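Local coordinates for protein CDP-glucose-4,6-dehydratase (Yersinia pseudotuberculosis, PDB 1RKX) that catalyses the NAD-dependent conversion of CDP-D-glucose to CDP-4-dehydro-6-deoxy-D-glucose, as a member of the short-chain dehydrogenase/reductase superfamily, at residues R11-G16 and E74-F79; T35-S40 and Q60-D65; A193-G198 and A228-Q233. All blocks are in the same frame, centred on the assembly; numbering follows the deposited sequence.

Contact 1: residues R11-G16 and E74-F79; sequences RVFVTG and ESIREF. With NAD (nicotinamide-adenine-dinucleotide), chain G.
The ring of F79 has the R11 guanidinium over one face, off-centre, with CZ of R11 4.4 Å from the ring centroid and the two planes 36° apart. This is a cation-pi contact toward the rim; V12 N lies at the edge of the same ring. The F13 ring carries CG1 of I76 on one face, a CH-pi contact 3.8 Å from the centroid, while S75 OG sits in its plane at the edge. OG itself is hydrogen-bonded to E62.

The guanidinium edge is turned to the end of helix 69-79. NE and NH2 of R11 both donate to the carbonyl oxygen of F79, at 2.9 Å from NE and 3.0 Å from NH2, with that oxygen in the guanidinium plane. A bend at chi3 (73°) swings NE off the extended path of the chain.

Strand 11-15 and the helical segment 74-79 run nearly antiparallel (167°), as in the Rossmann fold, whose first strand leads at G16 into the NAD pocket. The F79 carbonyl, at a helix C-terminus where partial negative charge would be expected, thus takes both N-H groups, and the ring face probably adds a modest attraction to the cation.

Contact 2: residues T35-S40 and Q60-D65; sequences TVKGYS and QSEIGD. With NAD (nicotinamide-adenine-dinucleotide), chain G.
Backbone bonds between V36 and Q60, G38 and Q60, G38 and E62, S40 and E62, and S40 and G64 pair strands 35-40 and 60-63 in parallel, their directions 13° apart. The last, from G64 N to S40 O, is 2.7 Å long and continues the pairing past the end of strand 60-63. K37, Y39, Q60 and E62 share one face of the sheet.

Charged and polar groups meet on that face. With its chain fully extended, K37 brings NZ to 3.5 Å from E62 OE1, a long salt bridge supplemented by a water that accepts from NZ and donates to OE1. Both ends have further partners on helix 69-79: E78 and S75 for the lysine, S75 for the glutamate. These contacts would be expected to stabilise the buried ammonium.

Aromatic contacts centre on Y39. OE2 of E62 approaches the ring edge, 3.6 Å from CE1, with carboxylate and ring planes 75° apart. CA of G64 lies over one ring face in a CH-pi contact, 4.1 Å from the centroid. The hydroxyl donates to D65 O at 2.8 Å, from well above the carbonyl plane.

On the side chain of D65, OD1 accepts from N6A of the adenine at 2.9 Å, a nearly straight bond (166°), while OD2 pairs with R67. Strand 60-63 is outermost within this chain; strand 11-15 adjoins 35-40 on its other side, and helix 69-79 packs against K37, Y39 and E62.

Contact 3: residues A193-G198 and A228-Q233; sequences AGNVIG and AIRPWQ. With NAD (nicotinamide-adenine-dinucleotide), chain G.
N195 and I197 pair through their backbones with Q233, joining the short strand 196-197 in parallel to strand 229-234 of a small mixed sheet, separate from the Rossmann sheet and beside the nicotinamide end of NAD.

The first shell is the cofactor. V196 N donates to the carboxamide oxygen O7N over 3.1 Å in a nearly straight bond (167°), and CG2 of V196 packs near the same group. A193 O and G194 CA approach C5N and C4N of the nicotinamide ring, so the 193-196 backbone lines the pocket beside the nicotinamide.

The next shell sets the place of that backbone. Q233 N donates to N195 O at 3.1 Å, and I197 N donates to Q233 O at 2.9 Å, gripping the peptides on either side of V196. CA of W232 adds a CH contact to N195 O.

Side chains complete the shell. N195, in a left-handed backbone conformation (52°/46°) just before strand 196-197, sends CB to P231 O, and its amide end lies against the proline ring. P231 itself centres an inverse gamma turn, closed by W232 N to R230 O, directly before the W232-Q233 part that meets the other segment.

Farther out, helix 322-338 packs on I197 and W232, while R230 bends back through NH1 to I229 O and forms a salt bridge with E299. I197 and W232 cross at about a right angle: CG2 of the isoleucine meets the benzo part of the indole, 3.5 Å from CE3.

Contacts 1 and 2 form a continuous unit, their centres about 7 Å apart, because strands 11-15 and 35-40 are neighbours in one sheet and strand 60-63 leads on into helix 69-79. Along the chain, contact 2 is nested within the loop closed by contact 1. S75 of contact 1 joins the two: its OG lies 2.5 Å from E62 OE1 and its O 2.7 Å from K37 NZ. Contact 3 lies on the opposite side of the chain's centre, its centre about 29 Å from that of contact 1 and about 27 Å from that of contact 2. NAD bridges the gap: contacts 1 and 2 border its adenosine half, contact 3 its nicotinamide.

Contact 1: residues R11-G16 and E74-F79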
loop_
_atom_site.group_PDB
_atom_site.type_symbol
_atom_site.label_atom_id
_atom_site.label_comp_id
_atom_site.label_asym_id
_atom_site.label_seq_id
_atom_site.Cartn_x
_atom_site.Cartn_y
_atom_site.Cartn_z
ATOM N N ARG C 11 14.070 -38.523 -6.456
ATOM C CA ARG C 11 13.485 -38.553 -7.789
ATOM C C ARG C 11 13.029 -37.129 -8.104
ATOM O O ARG C 11 12.057 -36.638 -7.534
ATOM C CB ARG C 11 12.302 -39.527 -7.831
ATOM C CG ARG C 11 12.672 -40.954 -7.442
ATOM C CD ARG C 11 11.479 -41.892 -7.532
ATOM N NE ARG C 11 11.113 -42.200 -8.912
ATOM C CZ ARG C 11 11.843 -42.946 -9.737
ATOM N NH1 ARG C 11 12.992 -43.469 -9.327
ATOM N NH2 ARG C 11 11.422 -43.177 -10.976
ATOM N N VAL C 12 13.746 -36.478 -9.014
ATOM C CA VAL C 12 13.458 -35.094 -9.383
ATOM C C VAL C 12 13.012 -34.955 -10.836
ATOM O O VAL C 12 13.679 -35.437 -11.758
ATOM C CB VAL C 12 14.709 -34.208 -9.144
ATOM C CG1 VAL C 12 14.358 -32.731 -9.318
ATOM C CG2 VAL C 12 15.265 -34.465 -7.752
ATOM N N PHE C 13 11.879 -34.284 -11.025
ATOM C CA PHE C 13 11.305 -34.061 -12.346
ATOM C C PHE C 13 11.553 -32.597 -12.701
ATOM O O PHE C 13 11.186 -31.704 -11.943
ATOM C CB PHE C 13 9.800 -34.344 -12.303
ATOM C CG PHE C 13 9.136 -34.345 -13.657
ATOM C CD1 PHE C 13 9.178 -35.475 -14.466
ATOM C CD2 PHE C 13 8.443 -33.225 -14.107
ATOM C CE1 PHE C 13 8.535 -35.494 -15.711
ATOM C CE2 PHE C 13 7.797 -33.228 -15.348
ATOM C CZ PHE C 13 7.843 -34.365 -16.151
ATOM N N VAL C 14 12.169 -32.354 -13.852
ATOM C CA VAL C 14 12.481 -30.995 -14.272
ATOM C C VAL C 14 11.931 -30.632 -15.651
ATOM O O VAL C 14 12.354 -31.205 -16.652
ATOM C CB VAL C 14 14.016 -30.773 -14.319
ATOM C CG1 VAL C 14 14.323 -29.338 -14.757
ATOM C CG2 VAL C 14 14.638 -31.078 -12.961
ATOM N N THR C 15 10.993 -29.688 -15.717
ATOM C CA THR C 15 10.498 -29.275 -17.025
ATOM C C THR C 15 11.482 -28.213 -17.486
ATOM O O THR C 15 12.022 -27.467 -16.661
ATOM C CB THR C 15 9.070 -28.658 -16.977
ATOM O OG1 THR C 15 9.088 -27.432 -16.227
ATOM C CG2 THR C 15 8.087 -29.634 -16.350
ATOM N N GLY C 16 11.730 -28.148 -18.789
ATOM C CA GLY C 16 12.658 -27.163 -19.309
ATOM C C GLY C 16 14.118 -27.543 -19.124
ATOM O O GLY C 16 14.992 -26.672 -19.102
ATOM N N GLU C 74 1.047 -38.166 -17.834
ATOM C CA GLU C 74 1.628 -39.498 -17.967
ATOM C C GLU C 74 3.124 -39.500 -17.676
ATOM O O GLU C 74 3.623 -40.392 -16.991
ATOM C CB GLU C 74 1.385 -40.051 -19.373
ATOM C CG GLU C 74 -0.066 -40.381 -19.670
ATOM C CD GLU C 74 -0.646 -41.379 -18.688
ATOM O OE1 GLU C 74 -0.053 -42.466 -18.517
ATOM O OE2 GLU C 74 -1.698 -41.076 -18.086
ATOM N N SER C 75 3.832 -38.507 -18.205
ATOM C CA SER C 75 5.273 -38.405 -17.997
ATOM C C SER C 75 5.588 -38.305 -16.506
ATOM O O SER C 75 6.574 -38.873 -16.026
ATOM C CB SER C 75 5.829 -37.180 -18.730
ATOM O OG SER C 75 7.233 -37.064 -18.552
ATOM N N ILE C 76 4.743 -37.589 -15.776
ATOM C CA ILE C 76 4.931 -37.419 -14.344
ATOM C C ILE C 76 4.499 -38.666 -13.566
ATOM O O ILE C 76 5.216 -39.130 -12.675
ATOM C CB ILE C 76 4.146 -36.188 -13.832
ATOM C CG1 ILE C 76 4.742 -34.914 -14.451
ATOM C CG2 ILE C 76 4.195 -36.130 -12.308
ATOM C CD1 ILE C 76 3.962 -33.638 -14.161
ATOM N N ARG C 77 3.332 -39.207 -13.904
ATOM C CA ARG C 77 2.818 -40.402 -13.232
ATOM C C ARG C 77 3.769 -41.581 -13.393
ATOM O O ARG C 77 3.962 -42.368 -12.471
ATOM C CB ARG C 77 1.455 -40.791 -13.802
ATOM C CG ARG C 77 0.930 -42.122 -13.277
ATOM C CD ARG C 77 -0.320 -42.526 -14.027
ATOM N NE ARG C 77 -1.405 -41.580 -13.800
ATOM C CZ ARG C 77 -2.411 -41.381 -14.644
ATOM N NH1 ARG C 77 -2.472 -42.061 -15.780
ATOM N NH2 ARG C 77 -3.359 -40.504 -14.348
ATOM N N GLU C 78 4.341 -41.705 -14.583
ATOM C CA GLU C 78 5.285 -42.774 -14.882
ATOM C C GLU C 78 6.524 -42.665 -13.997
ATOM O O GLU C 78 7.054 -43.671 -13.527
ATOM C CB GLU C 78 5.691 -42.695 -16.361
ATOM C CG GLU C 78 6.713 -43.730 -16.834
ATOM C CD GLU C 78 8.126 -43.459 -16.338
ATOM O OE1 GLU C 78 8.621 -42.323 -16.506
ATOM O OE2 GLU C 78 8.749 -44.390 -15.787
ATOM N N PHE C 79 6.966 -41.436 -13.755
ATOM C CA PHE C 79 8.162 -41.182 -12.963
ATOM C C PHE C 79 7.995 -41.152 -11.439
ATOM O O PHE C 79 8.924 -41.515 -10.715
ATOM C CB PHE C 79 8.801 -39.872 -13.435
ATOM C CG PHE C 79 10.136 -39.584 -12.808
ATOM C CD1 PHE C 79 11.214 -40.438 -13.017
ATOM C CD2 PHE C 79 10.317 -38.459 -12.008
ATOM C CE1 PHE C 79 12.457 -40.175 -12.440
ATOM C CE2 PHE C 79 11.558 -38.187 -11.425
ATOM C CZ PHE C 79 12.629 -39.047 -11.643
HETATM P PA NAD G . 15.598 -21.297 -22.254
HETATM O O1A NAD G . 14.887 -20.840 -23.467
HETATM O O2A NAD G . 17.039 -21.636 -22.400
HETATM O O5B NAD G . 14.858 -22.572 -21.611
HETATM C C5B NAD G . 13.422 -22.693 -21.755
HETATM C C4B NAD G . 12.982 -24.153 -21.631
HETATM O O4B NAD G . 11.552 -24.065 -21.824
HETATM C C3B NAD G . 13.504 -25.029 -22.760
HETATM O O3B NAD G . 14.051 -26.217 -22.153
HETATM C C2B NAD G . 12.264 -25.265 -23.601
HETATM O O2B NAD G . 12.310 -26.501 -24.367
HETATM C C1B NAD G . 11.175 -25.196 -22.562
HETATM N N9A NAD G . 9.862 -24.962 -23.143
HETATM C C8A NAD G . 9.388 -23.812 -23.717
HETATM N N7A NAD G . 8.141 -23.920 -24.171
HETATM C C5A NAD G . 7.792 -25.223 -23.872
HETATM C C6A NAD G . 6.603 -25.950 -24.101
HETATM N N6A NAD G . 5.513 -25.498 -24.686
HETATM N N1A NAD G . 6.568 -27.253 -23.678
HETATM C C2A NAD G . 7.689 -27.757 -23.066
HETATM N N3A NAD G . 8.842 -27.179 -22.802
HETATM C C4A NAD G . 8.837 -25.888 -23.235
HETATM O O3 NAD G . 15.402 -20.221 -21.141
HETATM P PN NAD G . 15.972 -20.142 -19.609
HETATM O O1N NAD G . 16.826 -18.951 -19.601
HETATM O O2N NAD G . 16.708 -21.399 -19.321
HETATM O O5D NAD G . 14.661 -19.885 -18.762
HETATM C C5D NAD G . 14.301 -20.882 -17.799
HETATM C C4D NAD G . 13.076 -20.437 -17.025
HETATM O O4D NAD G . 13.518 -19.261 -16.270
HETATM C C3D NAD G . 11.849 -19.954 -17.799
HETATM O O3D NAD G . 10.680 -20.227 -17.002
HETATM C C2D NAD G . 12.106 -18.456 -17.904
HETATM O O2D NAD G . 10.879 -17.752 -18.159
HETATM C C1D NAD G . 12.671 -18.167 -16.539
HETATM N N1N NAD G . 13.415 -16.913 -16.504
HETATM C C2N NAD G . 14.706 -16.781 -17.045
HETATM C C3N NAD G . 15.471 -15.502 -16.911
HETATM C C7N NAD G . 16.840 -15.464 -17.456
HETATM O O7N NAD G . 17.467 -14.402 -17.315
HETATM N N7N NAD G . 17.422 -16.508 -18.083
HETATM C C4N NAD G . 14.774 -14.299 -16.315
HETATM C C5N NAD G . 13.398 -14.607 -15.818
HETATM C C6N NAD G . 12.798 -15.776 -15.898
#

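Contact 2: residues T35-S40 and Q60-D65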
loop_
_atom_site.group_PDB
_atom_site.type_symbol
_atom_site.label_atom_id
_atom_site.label_comp_id
_atom_site.label_asym_id
_atom_site.label_seq_id
_atom_site.Cartn_x
_atom_site.Cartn_y
_atom_site.Cartn_z
ATOM N N THR C 35 18.075 -38.790 -9.042
ATOM C CA THR C 35 17.531 -39.533 -10.173
ATOM C C THR C 35 16.659 -38.496 -10.870
ATOM O O THR C 35 15.574 -38.166 -10.398
ATOM C CB THR C 35 16.672 -40.714 -9.699
ATOM O OG1 THR C 35 17.498 -41.628 -8.967
ATOM C CG2 THR C 35 16.047 -41.434 -10.885
ATOM N N VAL C 36 17.144 -37.982 -11.991
ATOM C CA VAL C 36 16.438 -36.923 -12.697
ATOM C C VAL C 36 15.757 -37.283 -14.008
ATOM O O VAL C 36 16.291 -38.051 -14.815
ATOM C CB VAL C 36 17.398 -35.752 -12.990
ATOM C CG1 VAL C 36 16.604 -34.516 -13.400
ATOM C CG2 VAL C 36 18.267 -35.467 -11.765
ATOM N N LYS C 37 14.576 -36.704 -14.212
ATOM C CA LYS C 37 13.819 -36.883 -15.447
ATOM C C LYS C 37 13.453 -35.489 -15.940
ATOM O O LYS C 37 13.005 -34.650 -15.162
ATOM C CB LYS C 37 12.536 -37.692 -15.224
ATOM C CG LYS C 37 11.734 -37.883 -16.520
ATOM C CD LYS C 37 10.514 -38.783 -16.339
ATOM C CE LYS C 37 9.789 -38.997 -17.668
ATOM N NZ LYS C 37 8.551 -39.819 -17.526
ATOM N N GLY C 38 13.652 -35.244 -17.228
ATOM C CA GLY C 38 13.337 -33.947 -17.795
ATOM C C GLY C 38 12.233 -34.030 -18.838
ATOM O O GLY C 38 12.060 -35.059 -19.492
ATOM N N TYR C 39 11.486 -32.937 -18.987
ATOM C CA TYR C 39 10.386 -32.861 -19.952
ATOM C C TYR C 39 10.454 -31.473 -20.580
ATOM O O TYR C 39 10.206 -30.473 -19.899
ATOM C CB TYR C 39 9.053 -33.044 -19.225
ATOM C CG TYR C 39 7.831 -33.103 -20.121
ATOM C CD1 TYR C 39 7.310 -34.327 -20.543
ATOM C CD2 TYR C 39 7.182 -31.935 -20.526
ATOM C CE1 TYR C 39 6.164 -34.389 -21.343
ATOM C CE2 TYR C 39 6.036 -31.987 -21.333
ATOM C CZ TYR C 39 5.535 -33.220 -21.732
ATOM O OH TYR C 39 4.401 -33.287 -22.510
ATOM N N SER C 40 10.804 -31.413 -21.862
ATOM C CA SER C 40 10.926 -30.142 -22.583
ATOM C C SER C 40 10.746 -30.359 -24.075
ATOM O O SER C 40 10.641 -31.490 -24.550
ATOM C CB SER C 40 12.332 -29.541 -22.409
ATOM O OG SER C 40 12.777 -29.533 -21.065
ATOM N N GLN C 60 16.942 -39.131 -17.434
ATOM C CA GLN C 60 15.854 -39.546 -18.315
ATOM C C GLN C 60 15.458 -38.263 -19.034
ATOM O O GLN C 60 15.102 -37.282 -18.389
ATOM C CB GLN C 60 14.651 -40.035 -17.515
ATOM C CG GLN C 60 14.743 -41.444 -16.989
ATOM C CD GLN C 60 13.427 -41.906 -16.405
ATOM O OE1 GLN C 60 12.389 -41.836 -17.062
ATOM N NE2 GLN C 60 13.461 -42.387 -15.165
ATOM N N SER C 61 15.513 -38.266 -20.360
ATOM C CA SER C 61 15.175 -37.078 -21.124
ATOM C C SER C 61 13.969 -37.312 -22.038
ATOM O O SER C 61 14.048 -38.078 -23.000
ATOM C CB SER C 61 16.394 -36.656 -21.943
ATOM O OG SER C 61 16.153 -35.484 -22.685
ATOM N N GLU C 62 12.850 -36.661 -21.730
ATOM C CA GLU C 62 11.654 -36.807 -22.553
ATOM C C GLU C 62 11.335 -35.512 -23.283
ATOM O O GLU C 62 11.354 -34.427 -22.691
ATOM C CB GLU C 62 10.439 -37.208 -21.713
ATOM C CG GLU C 62 9.213 -37.524 -22.568
ATOM C CD GLU C 62 7.982 -37.862 -21.754
ATOM O OE1 GLU C 62 8.130 -38.235 -20.574
ATOM O OE2 GLU C 62 6.864 -37.771 -22.306
ATOM N N ILE C 63 11.055 -35.624 -24.576
ATOM C CA ILE C 63 10.709 -34.455 -25.364
ATOM C C ILE C 63 9.187 -34.382 -25.453
ATOM O O ILE C 63 8.535 -35.305 -25.946
ATOM C CB ILE C 63 11.309 -34.530 -26.778
ATOM C CG1 ILE C 63 12.842 -34.522 -26.698
ATOM C CG2 ILE C 63 10.806 -33.367 -27.619
ATOM C CD1 ILE C 63 13.427 -33.341 -25.931
ATOM N N GLY C 64 8.624 -33.285 -24.956
ATOM C CA GLY C 64 7.182 -33.119 -24.984
ATOM C C GLY C 64 6.790 -31.677 -24.742
ATOM O O GLY C 64 7.591 -30.882 -24.239
ATOM N N ASP C 65 5.561 -31.335 -25.109
ATOM C CA ASP C 65 5.050 -29.981 -24.937
ATOM C C ASP C 65 4.269 -29.928 -23.627
ATOM O O ASP C 65 3.430 -30.792 -23.381
ATOM C CB ASP C 65 4.128 -29.642 -26.109
ATOM C CG ASP C 65 3.895 -28.155 -26.259
ATOM O OD1 ASP C 65 3.521 -27.501 -25.267
ATOM O OD2 ASP C 65 4.083 -27.640 -27.385
HETATM P PA NAD G . 15.598 -21.297 -22.254
HETATM O O1A NAD G . 14.887 -20.840 -23.467
HETATM O O2A NAD G . 17.039 -21.636 -22.400
HETATM O O5B NAD G . 14.858 -22.572 -21.611
HETATM C C5B NAD G . 13.422 -22.693 -21.755
HETATM C C4B NAD G . 12.982 -24.153 -21.631
HETATM O O4B NAD G . 11.552 -24.065 -21.824
HETATM C C3B NAD G . 13.504 -25.029 -22.760
HETATM O O3B NAD G . 14.051 -26.217 -22.153
HETATM C C2B NAD G . 12.264 -25.265 -23.601
HETATM O O2B NAD G . 12.310 -26.501 -24.367
HETATM C C1B NAD G . 11.175 -25.196 -22.562
HETATM N N9A NAD G . 9.862 -24.962 -23.143
HETATM C C8A NAD G . 9.388 -23.812 -23.717
HETATM N N7A NAD G . 8.141 -23.920 -24.171
HETATM C C5A NAD G . 7.792 -25.223 -23.872
HETATM C C6A NAD G . 6.603 -25.950 -24.101
HETATM N N6A NAD G . 5.513 -25.498 -24.686
HETATM N N1A NAD G . 6.568 -27.253 -23.678
HETATM C C2A NAD G . 7.689 -27.757 -23.066
HETATM N N3A NAD G . 8.842 -27.179 -22.802
HETATM C C4A NAD G . 8.837 -25.888 -23.235
HETATM O O3 NAD G . 15.402 -20.221 -21.141
HETATM P PN NAD G . 15.972 -20.142 -19.609
HETATM O O1N NAD G . 16.826 -18.951 -19.601
HETATM O O2N NAD G . 16.708 -21.399 -19.321
HETATM O O5D NAD G . 14.661 -19.885 -18.762
HETATM C C5D NAD G . 14.301 -20.882 -17.799
HETATM C C4D NAD G . 13.076 -20.437 -17.025
HETATM O O4D NAD G . 13.518 -19.261 -16.270
HETATM C C3D NAD G . 11.849 -19.954 -17.799
HETATM O O3D NAD G . 10.680 -20.227 -17.002
HETATM C C2D NAD G . 12.106 -18.456 -17.904
HETATM O O2D NAD G . 10.879 -17.752 -18.159
HETATM C C1D NAD G . 12.671 -18.167 -16.539
HETATM N N1N NAD G . 13.415 -16.913 -16.504
HETATM C C2N NAD G . 14.706 -16.781 -17.045
HETATM C C3N NAD G . 15.471 -15.502 -16.911
HETATM C C7N NAD G . 16.840 -15.464 -17.456
HETATM O O7N NAD G . 17.467 -14.402 -17.315
HETATM N N7N NAD G . 17.422 -16.508 -18.083
HETATM C C4N NAD G . 14.774 -14.299 -16.315
HETATM C C5N NAD G . 13.398 -14.607 -15.818
HETATM C C6N NAD G . 12.798 -15.776 -15.898
HETATM O O HOH W 1 7.412 -40.860 -19.873
#

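Contact 3: residues A193-G198 and A228-Q233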
loop_
_atom_site.group_PDB
_atom_site.type_symbol
_atom_site.label_atom_id
_atom_site.label_comp_id
_atom_site.label_asym_id
_atom_site.label_seq_id
_atom_site.Cartn_x
_atom_site.Cartn_y
_atom_site.Cartn_z
ATOM N N ALA C 193 13.423 -14.647 -10.212
ATOM C CA ALA C 193 14.792 -14.217 -10.469
ATOM C C ALA C 193 14.947 -13.829 -11.933
ATOM O O ALA C 193 14.171 -14.268 -12.782
ATOM C CB ALA C 193 15.762 -15.347 -10.124
ATOM N N GLY C 194 15.950 -13.013 -12.233
ATOM C CA GLY C 194 16.161 -12.608 -13.609
ATOM C C GLY C 194 17.605 -12.245 -13.897
ATOM O O GLY C 194 18.477 -12.402 -13.040
ATOM N N ASN C 195 17.858 -11.772 -15.113
ATOM C CA ASN C 195 19.201 -11.352 -15.516
ATOM C C ASN C 195 20.249 -12.431 -15.255
ATOM O O ASN C 195 21.328 -12.154 -14.728
ATOM C CB ASN C 195 19.585 -10.089 -14.751
ATOM C CG ASN C 195 18.432 -9.114 -14.631
ATOM O OD1 ASN C 195 17.976 -8.542 -15.623
ATOM N ND2 ASN C 195 17.943 -8.931 -13.411
ATOM N N VAL C 196 19.928 -13.660 -15.629
ATOM C CA VAL C 196 20.835 -14.773 -15.413
ATOM C C VAL C 196 21.840 -14.900 -16.549
ATOM O O VAL C 196 21.471 -14.874 -17.727
ATOM C CB VAL C 196 20.042 -16.086 -15.279
ATOM C CG1 VAL C 196 20.980 -17.233 -15.042
ATOM C CG2 VAL C 196 19.047 -15.969 -14.134
ATOM N N ILE C 197 23.116 -15.019 -16.192
ATOM C CA ILE C 197 24.170 -15.161 -17.185
ATOM C C ILE C 197 25.093 -16.322 -16.824
ATOM O O ILE C 197 25.168 -16.744 -15.669
ATOM C CB ILE C 197 25.007 -13.864 -17.319
ATOM C CG1 ILE C 197 25.539 -13.438 -15.946
ATOM C CG2 ILE C 197 24.157 -12.763 -17.962
ATOM C CD1 ILE C 197 26.469 -12.232 -15.987
ATOM N N GLY C 198 25.786 -16.846 -17.827
ATOM C CA GLY C 198 26.685 -17.953 -17.591
ATOM C C GLY C 198 27.140 -18.603 -18.883
ATOM O O GLY C 198 26.656 -18.280 -19.966
ATOM N N ALA C 228 23.432 1.257 -19.289
ATOM C CA ALA C 228 22.395 0.308 -18.904
ATOM C C ALA C 228 22.861 -0.559 -17.745
ATOM O O ALA C 228 23.958 -1.122 -17.777
ATOM C CB ALA C 228 22.005 -0.564 -20.100
ATOM N N ILE C 229 22.020 -0.653 -16.720
ATOM C CA ILE C 229 22.324 -1.446 -15.535
ATOM C C ILE C 229 21.259 -2.510 -15.312
ATOM O O ILE C 229 20.061 -2.254 -15.458
ATOM C CB ILE C 229 22.395 -0.561 -14.273
ATOM C CG1 ILE C 229 23.566 0.412 -14.385
ATOM C CG2 ILE C 229 22.541 -1.430 -13.030
ATOM C CD1 ILE C 229 23.645 1.401 -13.241
ATOM N N ARG C 230 21.708 -3.708 -14.958
ATOM C CA ARG C 230 20.812 -4.824 -14.697
ATOM C C ARG C 230 21.461 -5.644 -13.584
ATOM O O ARG C 230 22.686 -5.772 -13.537
ATOM C CB ARG C 230 20.663 -5.687 -15.953
ATOM C CG ARG C 230 20.107 -4.961 -17.179
ATOM C CD ARG C 230 18.593 -4.835 -17.118
ATOM N NE ARG C 230 18.042 -4.184 -18.308
ATOM C CZ ARG C 230 18.074 -2.872 -18.537
ATOM N NH1 ARG C 230 18.630 -2.047 -17.656
ATOM N NH2 ARG C 230 17.547 -2.384 -19.653
ATOM N N PRO C 231 20.655 -6.178 -12.654
ATOM C CA PRO C 231 21.243 -6.975 -11.576
ATOM C C PRO C 231 21.686 -8.349 -12.081
ATOM O O PRO C 231 21.065 -9.366 -11.782
ATOM C CB PRO C 231 20.116 -7.048 -10.547
ATOM C CG PRO C 231 18.885 -6.980 -11.383
ATOM C CD PRO C 231 19.222 -5.933 -12.414
ATOM N N TRP C 232 22.769 -8.361 -12.852
ATOM C CA TRP C 232 23.301 -9.600 -13.406
ATOM C C TRP C 232 23.758 -10.570 -12.319
ATOM O O TRP C 232 24.276 -10.163 -11.280
ATOM C CB TRP C 232 24.483 -9.304 -14.336
ATOM C CG TRP C 232 24.156 -8.371 -15.459
ATOM C CD1 TRP C 232 24.582 -7.082 -15.606
ATOM C CD2 TRP C 232 23.321 -8.651 -16.586
ATOM N NE1 TRP C 232 24.064 -6.542 -16.759
ATOM C CE2 TRP C 232 23.286 -7.485 -17.380
ATOM C CE3 TRP C 232 22.598 -9.778 -17.003
ATOM C CZ2 TRP C 232 22.554 -7.409 -18.570
ATOM C CZ3 TRP C 232 21.869 -9.706 -18.190
ATOM C CH2 TRP C 232 21.854 -8.526 -18.959
ATOM N N GLN C 233 23.565 -11.858 -12.570
ATOM C CA GLN C 233 23.982 -12.892 -11.628
ATOM C C GLN C 233 24.290 -14.178 -12.380
ATOM O O GLN C 233 23.627 -14.512 -13.367
ATOM C CB GLN C 233 22.892 -13.153 -10.589
ATOM C CG GLN C 233 21.540 -13.529 -11.182
ATOM C CD GLN C 233 20.464 -13.701 -10.130
ATOM O OE1 GLN C 233 19.267 -13.689 -10.440
ATOM N NE2 GLN C 233 20.881 -13.874 -8.877
HETATM P PA NAD G . 15.598 -21.297 -22.254
HETATM O O1A NAD G . 14.887 -20.840 -23.467
HETATM O O2A NAD G . 17.039 -21.636 -22.400
HETATM O O5B NAD G . 14.858 -22.572 -21.611
HETATM C C5B NAD G . 13.422 -22.693 -21.755
HETATM C C4B NAD G . 12.982 -24.153 -21.631
HETATM O O4B NAD G . 11.552 -24.065 -21.824
HETATM C C3B NAD G . 13.504 -25.029 -22.760
HETATM O O3B NAD G . 14.051 -26.217 -22.153
HETATM C C2B NAD G . 12.264 -25.265 -23.601
HETATM O O2B NAD G . 12.310 -26.501 -24.367
HETATM C C1B NAD G . 11.175 -25.196 -22.562
HETATM N N9A NAD G . 9.862 -24.962 -23.143
HETATM C C8A NAD G . 9.388 -23.812 -23.717
HETATM N N7A NAD G . 8.141 -23.920 -24.171
HETATM C C5A NAD G . 7.792 -25.223 -23.872
HETATM C C6A NAD G . 6.603 -25.950 -24.101
HETATM N N6A NAD G . 5.513 -25.498 -24.686
HETATM N N1A NAD G . 6.568 -27.253 -23.678
HETATM C C2A NAD G . 7.689 -27.757 -23.066
HETATM N N3A NAD G . 8.842 -27.179 -22.802
HETATM C C4A NAD G . 8.837 -25.888 -23.235
HETATM O O3 NAD G . 15.402 -20.221 -21.141
HETATM P PN NAD G . 15.972 -20.142 -19.609
HETATM O O1N NAD G . 16.826 -18.951 -19.601
HETATM O O2N NAD G . 16.708 -21.399 -19.321
HETATM O O5D NAD G . 14.661 -19.885 -18.762
HETATM C C5D NAD G . 14.301 -20.882 -17.799
HETATM C C4D NAD G . 13.076 -20.437 -17.025
HETATM O O4D NAD G . 13.518 -19.261 -16.270
HETATM C C3D NAD G . 11.849 -19.954 -17.799
HETATM O O3D NAD G . 10.680 -20.227 -17.002
HETATM C C2D NAD G . 12.106 -18.456 -17.904
HETATM O O2D NAD G . 10.879 -17.752 -18.159
HETATM C C1D NAD G . 12.671 -18.167 -16.539
HETATM N N1N NAD G . 13.415 -16.913 -16.504
HETATM C C2N NAD G . 14.706 -16.781 -17.045
HETATM C C3N NAD G . 15.471 -15.502 -16.911
HETATM C C7N NAD G . 16.840 -15.464 -17.456
HETATM O O7N NAD G . 17.467 -14.402 -17.315
HETATM N N7N NAD G . 17.422 -16.508 -18.083
HETATM C C4N NAD G . 14.774 -14.299 -16.315
HETATM C C5N NAD G . 13.398 -14.607 -15.818
HETATM C C6N NAD G . 12.798 -15.776 -15.898
#